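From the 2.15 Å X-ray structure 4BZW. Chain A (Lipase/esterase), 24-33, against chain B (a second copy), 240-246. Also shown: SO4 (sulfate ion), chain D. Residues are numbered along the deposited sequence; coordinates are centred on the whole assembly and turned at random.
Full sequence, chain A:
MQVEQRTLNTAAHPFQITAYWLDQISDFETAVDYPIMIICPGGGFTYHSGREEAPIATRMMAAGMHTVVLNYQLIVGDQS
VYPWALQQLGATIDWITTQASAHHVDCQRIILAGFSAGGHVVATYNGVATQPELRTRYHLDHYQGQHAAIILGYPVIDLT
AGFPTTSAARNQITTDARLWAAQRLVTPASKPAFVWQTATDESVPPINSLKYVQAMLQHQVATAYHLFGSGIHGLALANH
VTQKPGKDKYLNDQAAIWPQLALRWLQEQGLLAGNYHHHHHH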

ATOM      1  N   GLN A  24     -14.666 -17.061 -19.118  1.00 24.27           N
ATOM      2  CA  GLN A  24     -15.607 -17.033 -18.008  1.00 26.60           C
ATOM      3  C   GLN A  24     -15.148 -18.039 -16.961  1.00 30.79           C
ATOM      4  O   GLN A  24     -14.699 -19.136 -17.293  1.00 28.67           O
ATOM      5  N   ILE A  25     -15.265 -17.671 -15.693  1.00 31.81           N
ATOM      6  CA  ILE A  25     -14.883 -18.583 -14.623  1.00 28.65           C
ATOM      7  C   ILE A  25     -15.915 -19.702 -14.508  1.00 32.34           C
ATOM      8  O   ILE A  25     -17.104 -19.439 -14.335  1.00 28.51           O
ATOM      9  N   SER A  26     -15.464 -20.952 -14.621  1.00 32.72           N
ATOM     10  CA  SER A  26     -16.389 -22.068 -14.771  1.00 34.69           C
ATOM     11  C   SER A  26     -17.273 -22.338 -13.546  1.00 43.32           C
ATOM     12  O   SER A  26     -18.421 -22.755 -13.706  1.00 43.58           O
ATOM     13  N   ASP A  27     -16.765 -22.110 -12.334  1.00 40.86           N
ATOM     14  CA  ASP A  27     -17.606 -22.353 -11.153  1.00 50.10           C
ATOM     15  C   ASP A  27     -18.505 -21.165 -10.775  1.00 51.10           C
ATOM     16  O   ASP A  27     -19.158 -21.175  -9.728  1.00 54.75           O
ATOM     17  N   PHE A  28     -18.547 -20.156 -11.648  1.00 40.94           N
ATOM     18  CA  PHE A  28     -19.540 -19.080 -11.546  1.00 43.75           C
ATOM     19  C   PHE A  28     -20.866 -19.544 -12.137  1.00 49.26           C
ATOM     20  O   PHE A  28     -20.897 -20.125 -13.225  1.00 43.91           O
ATOM     21  N   GLU A  29     -21.959 -19.265 -11.433  1.00 47.20           N
ATOM     22  CA  GLU A  29     -23.281 -19.701 -11.871  1.00 56.10           C
ATOM     23  C   GLU A  29     -23.893 -18.800 -12.945  1.00 49.85           C
ATOM     24  O   GLU A  29     -24.691 -19.259 -13.759  1.00 53.36           O
ATOM     25  N   THR A  30     -23.534 -17.520 -12.931  1.00 43.56           N
ATOM     26  CA  THR A  30     -24.044 -16.569 -13.922  1.00 40.63           C
ATOM     27  C   THR A  30     -22.891 -15.903 -14.683  1.00 34.63           C
ATOM     28  O   THR A  30     -21.814 -15.704 -14.131  1.00 32.65           O
ATOM     29  N   ALA A  31     -23.116 -15.575 -15.952  1.00 36.26           N
ATOM     30  CA  ALA A  31     -22.099 -14.906 -16.763  1.00 33.06           C
ATOM     31  C   ALA A  31     -21.794 -13.502 -16.249  1.00 32.17           C
ATOM     32  O   ALA A  31     -22.659 -12.836 -15.674  1.00 34.62           O
ATOM     33  N   VAL A  32     -20.558 -13.062 -16.466  1.00 29.76           N
ATOM     34  CA  VAL A  32     -20.118 -11.729 -16.079  1.00 27.83           C
ATOM     35  C   VAL A  32     -19.562 -11.007 -17.303  1.00 28.51           C
ATOM     36  O   VAL A  32     -18.709 -11.554 -18.014  1.00 25.07           O
ATOM     37  N   ASP A  33     -20.054  -9.797 -17.570  1.00 23.59           N
ATOM     38  CA  ASP A  33     -19.472  -8.969 -18.625  1.00 24.39           C
ATOM     39  C   ASP A  33     -18.311  -8.175 -18.042  1.00 27.37           C
ATOM     40  O   ASP A  33     -18.425  -7.636 -16.938  1.00 31.21           O
TER
ATOM     41  N   HIS B 240     -12.949  -8.466  -6.358  1.00 21.13           N
ATOM     42  CA  HIS B 240     -14.036  -8.559  -7.329  1.00 22.77           C
ATOM     43  C   HIS B 240     -13.757  -9.579  -8.443  1.00 22.69           C
ATOM     44  O   HIS B 240     -14.690 -10.171  -9.001  1.00 24.28           O
ATOM     45  N   VAL B 241     -12.485  -9.796  -8.768  1.00 20.79           N
ATOM     46  CA  VAL B 241     -12.155 -10.722  -9.854  1.00 22.22           C
ATOM     47  C   VAL B 241     -12.658 -12.145  -9.585  1.00 23.35           C
ATOM     48  O   VAL B 241     -13.254 -12.771 -10.459  1.00 20.11           O
ATOM     49  N   THR B 242     -12.428 -12.650  -8.374  1.00 19.35           N
ATOM     50  CA  THR B 242     -12.795 -14.033  -8.054  1.00 23.21           C
ATOM     51  C   THR B 242     -14.095 -14.112  -7.261  1.00 25.83           C
ATOM     52  O   THR B 242     -14.502 -15.189  -6.794  1.00 27.92           O
ATOM     53  N   GLN B 243     -14.759 -12.965  -7.139  1.00 26.35           N
ATOM     54  CA  GLN B 243     -16.018 -12.871  -6.412  1.00 25.10           C
ATOM     55  C   GLN B 243     -17.163 -13.518  -7.178  1.00 29.45           C
ATOM     56  O   GLN B 243     -17.483 -13.099  -8.296  1.00 29.43           O
ATOM     57  N   LYS B 244     -17.790 -14.530  -6.579  1.00 31.41           N
ATOM     58  CA  LYS B 244     -19.026 -15.073  -7.138  1.00 34.05           C
ATOM     59  C   LYS B 244     -20.063 -13.960  -7.171  1.00 34.93           C
ATOM     60  O   LYS B 244     -20.285 -13.286  -6.161  1.00 35.00           O
ATOM     61  N   PRO B 245     -20.693 -13.760  -8.340  1.00 35.76           N
ATOM     62  CA  PRO B 245     -21.593 -12.629  -8.615  1.00 36.98           C
ATOM     63  C   PRO B 245     -22.660 -12.421  -7.541  1.00 40.67           C
ATOM     64  O   PRO B 245     -23.461 -13.326  -7.282  1.00 40.42           O
ATOM     65  N   GLY B 246     -22.662 -11.241  -6.925  1.00 41.83           N
ATOM     66  CA  GLY B 246     -23.691 -10.885  -5.959  1.00 45.97           C
ATOM     67  C   GLY B 246     -23.423 -11.375  -4.546  1.00 45.54           C
ATOM     68  O   GLY B 246     -24.241 -11.171  -3.648  1.00 51.55           O
TER

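Packing of chain A 24-33 against chain B 240-246, two segments from separate copies of the lipase/esterase. The contact buries 334 Å², both sides summed, and no hydrogen bond crosses it, so it rests on van der Waals packing around one aromatic ring.

The apolar contacts centre on Phe28(A). With chi1 m (-80°) and chi2 4°, its CA-to-CB bond runs sideways, but its ring reaches in and carries the largest covered area of the chain A stretch. Pro245(B), its CA-to-CB bond toward chain A and its ring puckered C-gamma exo, lies over one face: CD sits 3.9 Å from the Phe28(A) ring centroid, 10° off the ring normal, a CH-pi contact. The same proline meets two more side chains. Its CG is 3.8 Å from CG2 of Val32(A), which is rotamer t with its CA-to-CB bond toward chain B, and its CB is 3.5 Å from OG1 of Thr30(A), rotamer p. Lys244(B) adds the aliphatic part of its chain, with CG 3.9 Å from CE1 of Phe28(A).

Side chains also pack against backbone, where the tip of the Phe28(A) ring meets a run of chain B carbonyls. CZ of Phe28(A) is 3.2 Å from O of Gln243(B), which approaches obliquely, and 3.8 Å from O of Thr242(B), which lies at the ring edge. O of Val241(B), also at the edge, is shared with Ile25(A), whose CD1 comes within 3.6 Å of it; the CA-to-CB bond of Ile25(A) points toward chain B, with chi1 m and chi2 t. The CA-to-CB bonds of Val241(B) (chi1 t), Thr242(B) (chi1 p) and Gln243(B) (chi1 t) all point away, leaving main-chain atoms to make these contacts.

The polar partners that can be identified lie within a stretch or outside the pair. A type I turn from Ile25(A) to Phe28(A), with N of Phe28(A) hydrogen-bonded to O of Ile25(A) at 3.1 Å, sets the aromatic residue at its last position. Gln24(A), m at chi1 and chi2, does not reach chain B; its amide pairs twice with the Val32(A) backbone, OE1 accepting from N of Val32(A) at 2.9 Å and NE2 donating to O of Val32(A) at 3.0 Å, which ties together residues near the two ends of the stretch. The Asp27(A) carboxylate (chi1 p) is hydrogen-bonded elsewhere in the structure.

Lys244(B), m at chi1 and then t throughout, extends past the ring, and its NZ donates to O2 of the sulfate at 3.0 Å. The ion probably comes from the crystallisation liquor.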

ATOM      1  CB  GLN A  24     -17.026 -17.396 -18.485  1.00 30.13           C
ATOM      2  CG  GLN A  24     -17.681 -16.367 -19.409  1.00 31.22           C
ATOM      3  CD  GLN A  24     -18.046 -15.083 -18.682  1.00 34.26           C
ATOM      4  OE1 GLN A  24     -18.917 -15.081 -17.811  1.00 39.48           O
ATOM      5  NE2 GLN A  24     -17.366 -13.988 -19.021  1.00 18.14           N
ATOM      6  CB  ILE A  25     -14.693 -17.819 -13.302  1.00 27.71           C
ATOM      7  CG1 ILE A  25     -13.502 -16.857 -13.449  1.00 26.50           C
ATOM      8  CG2 ILE A  25     -14.485 -18.795 -12.146  1.00 24.20           C
ATOM      9  CD1 ILE A  25     -13.365 -15.847 -12.325  1.00 27.85           C
ATOM     10  CB  SER A  26     -15.660 -23.344 -15.216  1.00 36.91           C
ATOM     11  OG  SER A  26     -14.690 -23.750 -14.271  1.00 40.09           O
ATOM     12  CB  ASP A  27     -16.834 -22.936  -9.945  1.00 49.99           C
ATOM     13  CG  ASP A  27     -15.429 -22.376  -9.792  1.00 48.19           C
ATOM     14  OD1 ASP A  27     -14.853 -21.899 -10.788  1.00 52.65           O
ATOM     15  OD2 ASP A  27     -14.884 -22.440  -8.668  1.00 49.44           O
ATOM     16  CB  PHE A  28     -19.083 -17.825 -12.301  1.00 36.40           C
ATOM     17  CG  PHE A  28     -18.103 -16.976 -11.545  1.00 33.26           C
ATOM     18  CD1 PHE A  28     -17.610 -17.386 -10.313  1.00 35.41           C
ATOM     19  CD2 PHE A  28     -17.680 -15.756 -12.070  1.00 31.67           C
ATOM     20  CE1 PHE A  28     -16.705 -16.603  -9.617  1.00 40.75           C
ATOM     21  CE2 PHE A  28     -16.778 -14.962 -11.381  1.00 35.58           C
ATOM     22  CZ  PHE A  28     -16.287 -15.388 -10.149  1.00 37.61           C
ATOM     23  CB  GLU A  29     -24.228 -19.811 -10.676  1.00 65.23           C
ATOM     24  CG  GLU A  29     -23.762 -20.799  -9.622  1.00 73.62           C
ATOM     25  CD  GLU A  29     -24.755 -20.959  -8.488  1.00 82.73           C
ATOM     26  OE1 GLU A  29     -25.738 -20.188  -8.434  1.00 84.47           O
ATOM     27  OE2 GLU A  29     -24.550 -21.861  -7.650  1.00 87.20           O
ATOM     28  CB  THR A  30     -24.956 -15.485 -13.278  1.00 45.74           C
ATOM     29  OG1 THR A  30     -24.180 -14.628 -12.433  1.00 46.29           O
ATOM     30  CG2 THR A  30     -26.063 -16.127 -12.451  1.00 48.43           C
ATOM     31  CB  ALA A  31     -22.529 -14.850 -18.232  1.00 37.62           C
ATOM     32  CB  VAL A  32     -19.024 -11.800 -14.998  1.00 26.77           C
ATOM     33  CG1 VAL A  32     -18.502 -10.406 -14.678  1.00 27.09           C
ATOM     34  CG2 VAL A  32     -19.565 -12.468 -13.735  1.00 26.55           C
ATOM     35  CB  ASP A  33     -20.514  -8.024 -19.230  1.00 30.30           C
ATOM     36  CG  ASP A  33     -21.518  -8.744 -20.115  1.00 33.84           C
ATOM     37  OD1 ASP A  33     -21.184  -9.815 -20.664  1.00 34.90           O
ATOM     38  OD2 ASP A  33     -22.640  -8.222 -20.278  1.00 39.09           O
TER
ATOM     39  CB  HIS B 240     -14.345  -7.180  -7.928  1.00 25.59           C
ATOM     40  CG  HIS B 240     -13.293  -6.686  -8.876  1.00 30.64           C
ATOM     41  ND1 HIS B 240     -13.391  -6.842 -10.242  1.00 35.51           N
ATOM     42  CD2 HIS B 240     -12.122  -6.045  -8.653  1.00 26.69           C
ATOM     43  CE1 HIS B 240     -12.327  -6.311 -10.821  1.00 30.35           C
ATOM     44  NE2 HIS B 240     -11.539  -5.826  -9.878  1.00 34.32           N
ATOM     45  CB  VAL B 241     -10.642 -10.769 -10.137  1.00 22.65           C
ATOM     46  CG1 VAL B 241     -10.360 -11.695 -11.333  1.00 19.42           C
ATOM     47  CG2 VAL B 241     -10.108  -9.365 -10.414  1.00 16.31           C
ATOM     48  CB  THR B 242     -11.650 -14.763  -7.319  1.00 25.78           C
ATOM     49  OG1 THR B 242     -11.137 -13.922  -6.277  1.00 21.16           O
ATOM     50  CG2 THR B 242     -10.520 -15.069  -8.297  1.00 17.47           C
ATOM     51  CB  GLN B 243     -16.367 -11.400  -6.140  1.00 28.42           C
ATOM     52  CG  GLN B 243     -17.704 -11.223  -5.423  1.00 31.85           C
ATOM     53  CD  GLN B 243     -18.226  -9.797  -5.464  1.00 34.94           C
ATOM     54  OE1 GLN B 243     -17.658  -8.928  -6.133  1.00 37.37           O
ATOM     55  NE2 GLN B 243     -19.316  -9.550  -4.745  1.00 36.11           N
ATOM     56  CB  LYS B 244     -19.539 -16.263  -6.320  1.00 34.10           C
ATOM     57  CG  LYS B 244     -18.591 -17.458  -6.333  1.00 40.85           C
ATOM     58  CD  LYS B 244     -19.276 -18.723  -5.838  1.00 48.23           C
ATOM     59  CE  LYS B 244     -18.276 -19.864  -5.666  1.00 50.75           C
ATOM     60  NZ  LYS B 244     -18.846 -21.019  -4.903  1.00 58.37           N
ATOM     61  CB  PRO B 245     -22.247 -13.027  -9.944  1.00 37.56           C
ATOM     62  CG  PRO B 245     -21.176 -13.840 -10.638  1.00 36.22           C
ATOM     63  CD  PRO B 245     -20.512 -14.625  -9.524  1.00 38.30           C
TER
HETATM   64  S   SO4 D1277     -21.310 -20.377  -2.169  1.00107.28           S
HETATM   65  O1  SO4 D1277     -20.540 -21.247  -1.284  1.00107.46           O
HETATM   66  O2  SO4 D1277     -20.409 -19.441  -2.825  1.00110.73           O
HETATM   67  O3  SO4 D1277     -22.288 -19.623  -1.388  1.00105.11           O
HETATM   68  O4  SO4 D1277     -21.986 -21.176  -3.187  1.00105.81           O